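Local coordinates for protein endoglucanase (PDB 2YIK) that probably hydrolyses beta-1,4-glucosidic bonds of cellulose, as a family 9 glycoside hydrolase of the endoglucanase type, at residues A[182-187]-A[202-207]; A[383-388]-A[422-427]; A[392-397]-A[499-504]. One frame throughout, in Å; residues are numbered along the deposited sequence.

Contact 1. Residues A[182-187]-A[202-207]; sequences HQVGDG and MFRRGW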
loop_
_atom_site.group_PDB
_atom_site.type_symbol
_atom_site.label_atom_id
_atom_site.label_comp_id
_atom_site.label_asym_id
_atom_site.label_seq_id
_atom_site.Cartn_x
_atom_site.Cartn_y
_atom_site.Cartn_z
ATOM N N HIS A 182 12.196 0.479 -9.499
ATOM C CA HIS A 182 11.340 0.006 -8.423
ATOM C C HIS A 182 11.931 0.168 -7.028
ATOM O O HIS A 182 11.230 -0.011 -6.039
ATOM C CB HIS A 182 11.018 -1.474 -8.638
ATOM C CG HIS A 182 12.204 -2.372 -8.495
ATOM N ND1 HIS A 182 13.074 -2.643 -9.537
ATOM C CD2 HIS A 182 12.688 -3.045 -7.427
ATOM C CE1 HIS A 182 14.033 -3.442 -9.112
ATOM N NE2 HIS A 182 13.823 -3.702 -7.832
ATOM N N GLN A 183 13.210 0.510 -6.940
ATOM C CA GLN A 183 13.845 0.647 -5.630
ATOM C C GLN A 183 15.017 1.629 -5.635
ATOM O O GLN A 183 15.823 1.658 -6.565
ATOM C CB GLN A 183 14.325 -0.733 -5.151
ATOM C CG GLN A 183 14.980 -0.784 -3.776
ATOM C CD GLN A 183 15.439 -2.193 -3.408
ATOM O OE1 GLN A 183 14.709 -3.173 -3.609
ATOM N NE2 GLN A 183 16.645 -2.301 -2.855
ATOM N N VAL A 184 15.087 2.440 -4.591
ATOM C CA VAL A 184 16.169 3.399 -4.432
ATOM C C VAL A 184 16.693 3.133 -3.027
ATOM O O VAL A 184 15.952 3.210 -2.046
ATOM C CB VAL A 184 15.670 4.859 -4.555
ATOM C CG1 VAL A 184 16.835 5.818 -4.375
ATOM C CG2 VAL A 184 15.009 5.079 -5.923
ATOM N N GLY A 185 17.972 2.795 -2.931
ATOM C CA GLY A 185 18.536 2.489 -1.632
ATOM C C GLY A 185 18.730 0.989 -1.514
ATOM O O GLY A 185 18.343 0.241 -2.410
ATOM N N ASP A 186 19.301 0.561 -0.393
ATOM C CA ASP A 186 19.595 -0.847 -0.133
ATOM C C ASP A 186 19.534 -1.091 1.375
ATOM O O ASP A 186 20.214 -0.410 2.141
ATOM C CB ASP A 186 21.009 -1.157 -0.646
ATOM C CG ASP A 186 21.381 -2.623 -0.528
ATOM O OD1 ASP A 186 20.687 -3.377 0.181
ATOM O OD2 ASP A 186 22.390 -3.022 -1.147
ATOM N N GLY A 187 18.727 -2.054 1.805
ATOM C CA GLY A 187 18.632 -2.327 3.228
ATOM C C GLY A 187 19.992 -2.586 3.860
ATOM O O GLY A 187 20.266 -2.152 4.977
ATOM N N MET A 202 24.549 8.491 2.457
ATOM C CA MET A 202 25.005 7.174 2.015
ATOM C C MET A 202 24.535 6.779 0.616
ATOM O O MET A 202 23.582 7.348 0.077
ATOM C CB MET A 202 24.599 6.082 3.024
ATOM C CG MET A 202 23.173 5.530 2.880
ATOM S SD MET A 202 21.840 6.673 3.337
ATOM C CE MET A 202 21.743 6.349 5.111
ATOM N N PHE A 203 25.227 5.799 0.041
ATOM C CA PHE A 203 24.938 5.282 -1.297
ATOM C C PHE A 203 23.513 4.725 -1.431
ATOM O O PHE A 203 23.087 3.873 -0.649
ATOM C CB PHE A 203 25.977 4.203 -1.635
ATOM C CG PHE A 203 25.770 3.522 -2.965
ATOM C CD1 PHE A 203 25.582 4.258 -4.136
ATOM C CD2 PHE A 203 25.837 2.132 -3.052
ATOM C CE1 PHE A 203 25.467 3.612 -5.378
ATOM C CE2 PHE A 203 25.723 1.480 -4.276
ATOM C CZ PHE A 203 25.540 2.219 -5.444
ATOM N N ARG A 204 22.785 5.217 -2.431
ATOM C CA ARG A 204 21.416 4.778 -2.690
ATOM C C ARG A 204 21.270 4.367 -4.152
ATOM O O ARG A 204 20.921 5.175 -5.013
ATOM C CB ARG A 204 20.426 5.891 -2.348
ATOM C CG ARG A 204 20.205 6.068 -0.852
ATOM C CD ARG A 204 19.565 7.409 -0.537
ATOM N NE ARG A 204 18.182 7.519 -0.995
ATOM C CZ ARG A 204 17.134 6.973 -0.384
ATOM N NH1 ARG A 204 17.304 6.267 0.725
ATOM N NH2 ARG A 204 15.913 7.140 -0.880
ATOM N N ARG A 205 21.546 3.095 -4.410
ATOM C CA ARG A 205 21.476 2.534 -5.746
ATOM C C ARG A 205 20.047 2.537 -6.280
ATOM O O ARG A 205 19.082 2.425 -5.516
ATOM C CB ARG A 205 22.014 1.100 -5.734
ATOM C CG ARG A 205 22.351 0.557 -7.106
ATOM C CD ARG A 205 22.960 -0.829 -7.027
ATOM N NE ARG A 205 23.570 -1.201 -8.301
ATOM C CZ ARG A 205 23.847 -2.446 -8.669
ATOM N NH1 ARG A 205 23.570 -3.463 -7.860
ATOM N NH2 ARG A 205 24.393 -2.671 -9.851
ATOM N N GLY A 206 19.924 2.693 -7.595
ATOM C CA GLY A 206 18.622 2.665 -8.227
ATOM C C GLY A 206 18.488 1.294 -8.869
ATOM O O GLY A 206 19.364 0.882 -9.628
ATOM N N TRP A 207 17.422 0.567 -8.558
ATOM C CA TRP A 207 17.238 -0.759 -9.135
ATOM C C TRP A 207 16.099 -0.670 -10.148
ATOM O O TRP A 207 15.028 -0.117 -9.866
ATOM C CB TRP A 207 16.958 -1.791 -8.029
ATOM C CG TRP A 207 17.923 -1.693 -6.845
ATOM C CD1 TRP A 207 17.959 -0.706 -5.902
ATOM C CD2 TRP A 207 18.960 -2.624 -6.483
ATOM N NE1 TRP A 207 18.943 -0.962 -4.976
ATOM C CE2 TRP A 207 19.571 -2.131 -5.306
ATOM C CE3 TRP A 207 19.428 -3.822 -7.035
ATOM C CZ2 TRP A 207 20.629 -2.800 -4.671
ATOM C CZ3 TRP A 207 20.483 -4.489 -6.400
ATOM C CH2 TRP A 207 21.068 -3.971 -5.230
HETATM O O HOH W 1 20.818 2.886 0.985
#

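Contact 2. Residues A[383-388]-A[422-427]; sequences GYVFLN and RSQMDY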
loop_
_atom_site.group_PDB
_atom_site.type_symbol
_atom_site.label_atom_id
_atom_site.label_comp_id
_atom_site.label_asym_id
_atom_site.label_seq_id
_atom_site.Cartn_x
_atom_site.Cartn_y
_atom_site.Cartn_z
ATOM N N GLY A 383 -9.000 -10.721 23.124
ATOM C CA GLY A 383 -10.020 -10.558 22.097
ATOM C C GLY A 383 -9.565 -9.986 20.761
ATOM O O GLY A 383 -10.383 -9.573 19.939
ATOM N N TYR A 384 -8.258 -9.995 20.532
ATOM C CA TYR A 384 -7.660 -9.456 19.315
ATOM C C TYR A 384 -7.340 -10.569 18.317
ATOM O O TYR A 384 -6.662 -11.529 18.673
ATOM C CB TYR A 384 -6.387 -8.713 19.720
ATOM C CG TYR A 384 -5.498 -8.204 18.611
ATOM C CD1 TYR A 384 -5.956 -7.254 17.695
ATOM C CD2 TYR A 384 -4.165 -8.610 18.530
ATOM C CE1 TYR A 384 -5.098 -6.713 16.733
ATOM C CE2 TYR A 384 -3.301 -8.077 17.573
ATOM C CZ TYR A 384 -3.776 -7.127 16.679
ATOM O OH TYR A 384 -2.922 -6.581 15.749
ATOM N N VAL A 385 -7.818 -10.450 17.077
ATOM C CA VAL A 385 -7.539 -11.485 16.077
ATOM C C VAL A 385 -6.107 -11.297 15.572
ATOM O O VAL A 385 -5.763 -10.310 14.924
ATOM C CB VAL A 385 -8.572 -11.474 14.927
ATOM C CG1 VAL A 385 -8.337 -12.664 14.012
ATOM C CG2 VAL A 385 -9.993 -11.551 15.509
ATOM N N PHE A 386 -5.295 -12.296 15.893
ATOM C CA PHE A 386 -3.854 -12.342 15.651
ATOM C C PHE A 386 -3.414 -13.421 14.639
ATOM O O PHE A 386 -3.508 -14.608 14.940
ATOM C CB PHE A 386 -3.249 -12.608 17.039
ATOM C CG PHE A 386 -1.759 -12.579 17.113
ATOM C CD1 PHE A 386 -1.021 -13.740 16.910
ATOM C CD2 PHE A 386 -1.095 -11.417 17.497
ATOM C CE1 PHE A 386 0.359 -13.753 17.101
ATOM C CE2 PHE A 386 0.282 -11.412 17.694
ATOM C CZ PHE A 386 1.014 -12.585 17.496
ATOM N N LEU A 387 -2.937 -13.023 13.455
ATOM C CA LEU A 387 -2.476 -14.005 12.453
ATOM C C LEU A 387 -1.102 -14.515 12.895
ATOM O O LEU A 387 -0.898 -15.715 13.084
ATOM C CB LEU A 387 -2.387 -13.377 11.057
ATOM C CG LEU A 387 -1.870 -14.284 9.931
ATOM C CD1 LEU A 387 -2.651 -15.588 9.886
ATOM C CD2 LEU A 387 -1.992 -13.551 8.609
ATOM N N ASN A 388 -0.155 -13.595 13.036
ATOM C CA ASN A 388 1.176 -13.916 13.539
ATOM C C ASN A 388 1.783 -12.645 14.136
ATOM O O ASN A 388 1.204 -11.560 14.019
ATOM C CB ASN A 388 2.077 -14.574 12.467
ATOM C CG ASN A 388 2.312 -13.704 11.254
ATOM O OD1 ASN A 388 2.812 -12.587 11.364
ATOM N ND2 ASN A 388 1.975 -14.229 10.077
ATOM N N ARG A 422 -15.249 -3.227 14.003
ATOM C CA ARG A 422 -15.291 -2.193 15.024
ATOM C C ARG A 422 -14.689 -2.671 16.345
ATOM O O ARG A 422 -13.947 -1.937 16.997
ATOM C CB ARG A 422 -16.728 -1.738 15.270
ATOM C CG ARG A 422 -16.792 -0.477 16.105
ATOM C CD ARG A 422 -18.211 -0.073 16.452
ATOM N NE ARG A 422 -18.234 1.261 17.046
ATOM C CZ ARG A 422 -19.342 1.918 17.377
ATOM N NH1 ARG A 422 -20.527 1.362 17.179
ATOM N NH2 ARG A 422 -19.262 3.142 17.890
ATOM N N SER A 423 -15.017 -3.896 16.743
ATOM C CA SER A 423 -14.484 -4.436 17.986
ATOM C C SER A 423 -12.959 -4.504 17.885
ATOM O O SER A 423 -12.254 -4.240 18.854
ATOM C CB SER A 423 -15.063 -5.830 18.274
ATOM O OG SER A 423 -14.464 -6.836 17.477
ATOM N N GLN A 424 -12.449 -4.834 16.704
ATOM C CA GLN A 424 -11.009 -4.926 16.517
ATOM C C GLN A 424 -10.334 -3.551 16.520
ATOM O O GLN A 424 -9.265 -3.391 17.110
ATOM C CB GLN A 424 -10.689 -5.689 15.226
ATOM C CG GLN A 424 -11.131 -7.159 15.238
ATOM C CD GLN A 424 -10.621 -7.925 16.453
ATOM O OE1 GLN A 424 -11.385 -8.255 17.368
ATOM N NE2 GLN A 424 -9.325 -8.207 16.470
ATOM N N MET A 425 -10.945 -2.559 15.873
ATOM C CA MET A 425 -10.354 -1.219 15.871
ATOM C C MET A 425 -10.365 -0.662 17.292
ATOM O O MET A 425 -9.397 -0.028 17.726
ATOM C CB MET A 425 -11.119 -0.262 14.953
ATOM C CG MET A 425 -10.438 1.099 14.814
ATOM S SD MET A 425 -8.765 0.952 14.110
ATOM C CE MET A 425 -9.186 0.945 12.300
ATOM N N ASP A 426 -11.458 -0.894 18.016
ATOM C CA ASP A 426 -11.538 -0.412 19.394
ATOM C C ASP A 426 -10.448 -1.082 20.244
ATOM O O ASP A 426 -9.884 -0.441 21.134
ATOM C CB ASP A 426 -12.930 -0.660 19.992
ATOM C CG ASP A 426 -13.998 0.244 19.387
ATOM O OD1 ASP A 426 -13.653 1.140 18.583
ATOM O OD2 ASP A 426 -15.189 0.065 19.722
ATOM N N TYR A 427 -10.141 -2.354 19.977
ATOM C CA TYR A 427 -9.073 -3.020 20.731
ATOM C C TYR A 427 -7.773 -2.278 20.433
ATOM O O TYR A 427 -7.017 -1.929 21.346
ATOM C CB TYR A 427 -8.904 -4.496 20.320
ATOM C CG TYR A 427 -7.690 -5.188 20.948
ATOM C CD1 TYR A 427 -6.401 -4.909 20.501
ATOM C CD2 TYR A 427 -7.829 -6.098 22.008
ATOM C CE1 TYR A 427 -5.277 -5.502 21.089
ATOM C CE2 TYR A 427 -6.706 -6.704 22.603
ATOM C CZ TYR A 427 -5.432 -6.395 22.138
ATOM O OH TYR A 427 -4.302 -6.944 22.718
#

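Contact 3. Residues A[392-397]-A[499-504]; sequences SARYNT and IDYNAA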
loop_
_atom_site.group_PDB
_atom_site.type_symbol
_atom_site.label_atom_id
_atom_site.label_comp_id
_atom_site.label_asym_id
_atom_site.label_seq_id
_atom_site.Cartn_x
_atom_site.Cartn_y
_atom_site.Cartn_z
ATOM N N SER A 392 0.950 -7.796 13.285
ATOM C CA SER A 392 -0.377 -8.353 13.483
ATOM C C SER A 392 -1.442 -7.296 13.198
ATOM O O SER A 392 -2.493 -7.613 12.645
ATOM C CB SER A 392 -0.536 -8.879 14.916
ATOM O OG SER A 392 -0.506 -7.833 15.876
ATOM N N ALA A 393 -1.164 -6.046 13.571
ATOM C CA ALA A 393 -2.104 -4.936 13.362
ATOM C C ALA A 393 -2.323 -4.668 11.874
ATOM O O ALA A 393 -3.417 -4.306 11.441
ATOM C CB ALA A 393 -1.590 -3.677 14.046
ATOM N N ARG A 394 -1.260 -4.842 11.105
ATOM C CA ARG A 394 -1.302 -4.641 9.670
ATOM C C ARG A 394 -2.250 -5.656 9.025
ATOM O O ARG A 394 -3.005 -5.321 8.110
ATOM C CB ARG A 394 0.126 -4.752 9.120
ATOM C CG ARG A 394 0.257 -4.986 7.634
ATOM C CD ARG A 394 0.466 -6.460 7.363
ATOM N NE ARG A 394 1.557 -7.004 8.163
ATOM C CZ ARG A 394 2.734 -7.390 7.682
ATOM N NH1 ARG A 394 3.000 -7.294 6.386
ATOM N NH2 ARG A 394 3.638 -7.908 8.500
ATOM N N TYR A 395 -2.227 -6.891 9.520
ATOM C CA TYR A 395 -3.106 -7.940 9.002
ATOM C C TYR A 395 -4.535 -7.729 9.481
ATOM O O TYR A 395 -5.490 -7.858 8.714
ATOM C CB TYR A 395 -2.640 -9.317 9.475
ATOM C CG TYR A 395 -1.302 -9.740 8.935
ATOM C CD1 TYR A 395 -1.050 -9.716 7.570
ATOM C CD2 TYR A 395 -0.309 -10.235 9.784
ATOM C CE1 TYR A 395 0.156 -10.181 7.052
ATOM C CE2 TYR A 395 0.905 -10.705 9.274
ATOM C CZ TYR A 395 1.122 -10.676 7.905
ATOM O OH TYR A 395 2.297 -11.158 7.375
ATOM N N ASN A 396 -4.667 -7.414 10.767
ATOM C CA ASN A 396 -5.972 -7.199 11.366
ATOM C C ASN A 396 -6.742 -6.071 10.681
ATOM O O ASN A 396 -7.907 -6.240 10.335
ATOM C CB ASN A 396 -5.822 -6.897 12.861
ATOM C CG ASN A 396 -7.163 -6.798 13.574
ATOM O OD1 ASN A 396 -7.870 -5.801 13.459
ATOM N ND2 ASN A 396 -7.519 -7.842 14.305
ATOM N N THR A 397 -6.099 -4.923 10.488
ATOM C CA THR A 397 -6.774 -3.801 9.845
ATOM C C THR A 397 -7.106 -4.086 8.374
ATOM O O THR A 397 -8.057 -3.520 7.838
ATOM C CB THR A 397 -5.958 -2.484 9.982
ATOM O OG1 THR A 397 -4.621 -2.668 9.499
ATOM C CG2 THR A 397 -5.926 -2.049 11.442
ATOM N N ILE A 499 4.784 1.966 5.631
ATOM C CA ILE A 499 3.741 2.412 4.733
ATOM C C ILE A 499 2.723 1.298 4.486
ATOM O O ILE A 499 1.535 1.576 4.345
ATOM C CB ILE A 499 4.322 2.983 3.391
ATOM C CG1 ILE A 499 5.296 2.005 2.722
ATOM C CG2 ILE A 499 5.027 4.299 3.675
ATOM C CD1 ILE A 499 4.627 0.829 2.041
ATOM N N ASP A 500 3.162 0.039 4.474
ATOM C CA ASP A 500 2.205 -1.046 4.257
ATOM C C ASP A 500 1.360 -1.274 5.510
ATOM O O ASP A 500 0.211 -1.689 5.410
ATOM C CB ASP A 500 2.912 -2.346 3.808
ATOM C CG ASP A 500 3.471 -3.160 4.964
ATOM O OD1 ASP A 500 4.598 -2.864 5.416
ATOM O OD2 ASP A 500 2.787 -4.104 5.421
ATOM N N TYR A 501 1.921 -0.973 6.679
ATOM C CA TYR A 501 1.206 -1.134 7.949
ATOM C C TYR A 501 0.015 -0.190 8.058
ATOM O O TYR A 501 -1.054 -0.576 8.530
ATOM C CB TYR A 501 2.137 -0.853 9.128
ATOM C CG TYR A 501 2.998 -2.011 9.580
ATOM C CD1 TYR A 501 3.406 -3.007 8.687
ATOM C CD2 TYR A 501 3.484 -2.057 10.886
ATOM C CE1 TYR A 501 4.286 -4.014 9.088
ATOM C CE2 TYR A 501 4.360 -3.050 11.296
ATOM C CZ TYR A 501 4.763 -4.020 10.397
ATOM O OH TYR A 501 5.680 -4.958 10.814
ATOM N N ASN A 502 0.211 1.050 7.620
ATOM C CA ASN A 502 -0.837 2.063 7.686
ATOM C C ASN A 502 -1.811 2.056 6.510
ATOM O O ASN A 502 -2.888 2.645 6.592
ATOM C CB ASN A 502 -0.213 3.465 7.815
ATOM C CG ASN A 502 -0.119 3.938 9.262
ATOM O OD1 ASN A 502 -0.688 4.971 9.632
ATOM N ND2 ASN A 502 0.593 3.186 10.084
ATOM N N ALA A 503 -1.443 1.376 5.433
ATOM C CA ALA A 503 -2.263 1.334 4.224
ATOM C C ALA A 503 -3.743 0.964 4.370
ATOM O O ALA A 503 -4.619 1.773 4.048
ATOM C CB ALA A 503 -1.593 0.431 3.196
ATOM N N ALA A 504 -4.035 -0.247 4.838
ATOM C CA ALA A 504 -5.432 -0.651 4.987
ATOM C C ALA A 504 -6.065 0.051 6.185
ATOM O O ALA A 504 -7.278 0.255 6.231
ATOM C CB ALA A 504 -5.545 -2.175 5.144
HETATM O O HOH W 2 6.401 -7.359 9.116
HETATM O O HOH W 3 -3.053 -1.641 7.497
#

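Contact 1. Residues A[182-187]-A[202-207]
The indole of Trp207 lies between Gln183 and Arg205: Gln183 NE2 stands 3.4 Å above one face and Arg205 CD 3.8 Å above the opposite face of the Trp207 ring, both offset toward its rim. At the indole edge, Gln183 O sits in the plane beside CD1, and the carboxylate of Asp186, turned almost perpendicular to the ring, brings OD2 near CZ2. The backbone here forms a classic beta bulge in the antiparallel pair of strands 177-184 and 206-209, since His182 and Gln183 both face Trp207. Two hydrogen bonds define it: His182 N to Trp207 O, 2.9 Å, and Trp207 N to Gln183 O, 2.8 Å. Beyond the bulge Gly185 N donates to Arg205 O at 2.8 Å.

The acceptor Gly185 O is gripped by two side-chain donors that arrive from opposite faces of its carbonyl plane. Trp207 NE1 reaches it at 2.9 Å with a bent N-H...O angle of 140°, whereas Gln183 NE2, 3.1 Å from the same Gly185 O, is practically straight at 179°. Gln183 gets there with CG anti to the backbone N (chi1 -178°) and an extended chain that runs alongside the indole; its NE2 also donates to Gly268 O. The bonds to Gly185 O thus help fix the rotation of both groups.

Val184, on the face away from the indole, sets CG1 against the guanidinium of Arg204. Arg204 NE forms a salt bridge with Asp76 and NH1 donates to His120 O, while the side chain touches His73, a zinc ligand, and so borders the metal site. Asp186 is the N-cap of helix 187-190, its OD1 accepting from Asp188 N, and is tied to the other segment by a water that accepts from Asp186 N and donates to Phe203 O at 3.0 Å.

Contact 2. Residues A[383-388]-A[422-427]
Gly383 and Tyr384 meet Tyr427 where the irregular segment before helix 392-408 packs against helix 416-428, in a helix-loop contact built on an offset stack of two tyrosines. Gly383 brings its carbonyl carbon to 4.4 Å from Tyr427 CD2.

Tyr384 follows and supplies the largest share from the loop side. Its CB sits over the centre of the Tyr427 ring, 3.4 Å from the centroid, a CH-pi contact. The two rings are displaced but almost parallel: their centroids are 4.7 Å apart and their planes differ by 11°. In Tyr384, CG is anti to the backbone N (chi1 173°), which puts CG near Tyr427 CE1; the ring continues beside Tyr427 CD1, with Tyr384 CD1 at 3.7 Å from that atom. Both hydroxyls have partners further off: Tyr384 OH is hydrogen-bonded to Ser392 OG, and Tyr427 OH to Asp483 OD1. Pro479 touches both side chains.

The amide of Gln424, nearly parallel to the Tyr384 ring, reaches back to the loop through a chain bent at chi2. Val385 comes next and closes the contact, crossing Gln424 at about a right angle, with Val385 CG2 at 3.8 Å from Gln424 CD.

Contact 3. Residues A[392-397]-A[499-504]
The helix segments holding Arg394 and Thr397 on one side and Tyr501 and Ala504 on the other run in nearly the same direction, their axes 29° apart with a closest approach of 8.1 Å. Arg394 spans the gap. Its guanidinium is sandwiched between two tyrosines: Tyr395 CZ, from its own helix, stands 3.6 Å above the centre of one face, and Tyr501 CE1 lies 3.9 Å over the centre of the opposite face. The Tyr501 ring is inclined by 40° to the guanidinium, so this is not a flat stack. Nearer the backbone, Arg394 CB and CG pack against Tyr501 CD1.

The Arg394 chain bends at chi2 (-98°), an unusual value that sets CD, and again at chi3, and the group at its end is hydrogen-bonded through NE to Gly391 O and through NH2 to Trp390 O, just ahead of the helix. The salt bridge with Asp500 is one of charge alone: Asp500 OD2 is 3.3 Å from Arg394 NH1 but well out of the guanidinium plane, and no N-H points at it. A water accepts weakly from Arg394 NH2 and is also hydrogen-bonded to Tyr501 OH.

Family 9 catalytic domains are (alpha/alpha)6 barrels, and these helices, 392-408 and 499-516, pack side by side near the centre of the chain. The Tyr501 side chain is about 9 Å from that of His451, the predicted active-site residue.

Further along, the helices meet through Thr397. Its OG1 donates to Ala393 O, 2.8 Å away, an acceptor shared with Thr397 N. A water donates to Thr397 OG1 at 2.7 Å; its further link to the Tyr501 carbonyl O is doubtfully short. Next to it, the methyl CB of Ala504 rests 3.9 Å from Thr397 O.

How the contacts relate
All three contacts lie within the family 9 catalytic region. Along the chain contact 1 closes first; the segments of contacts 2 and 3 then alternate, with helix 392-408 starting a few residues after segment 383-388. Those two contacts have centres 12 Å apart and touch: Asn396 ND2 of helix 392-408 probably donates to Val385 O at 3.1 Å. Thr397 touches Leu428 of helix 416-428, and Met425 touches Phe505 and Leu512 of helix 499-516, so these three helices pack on one another. Contact 1 belongs to the small antiparallel sheet, its centre 24 Å from that of contact 3 and 36 Å from that of contact 2, which lies across the chain's centre from it.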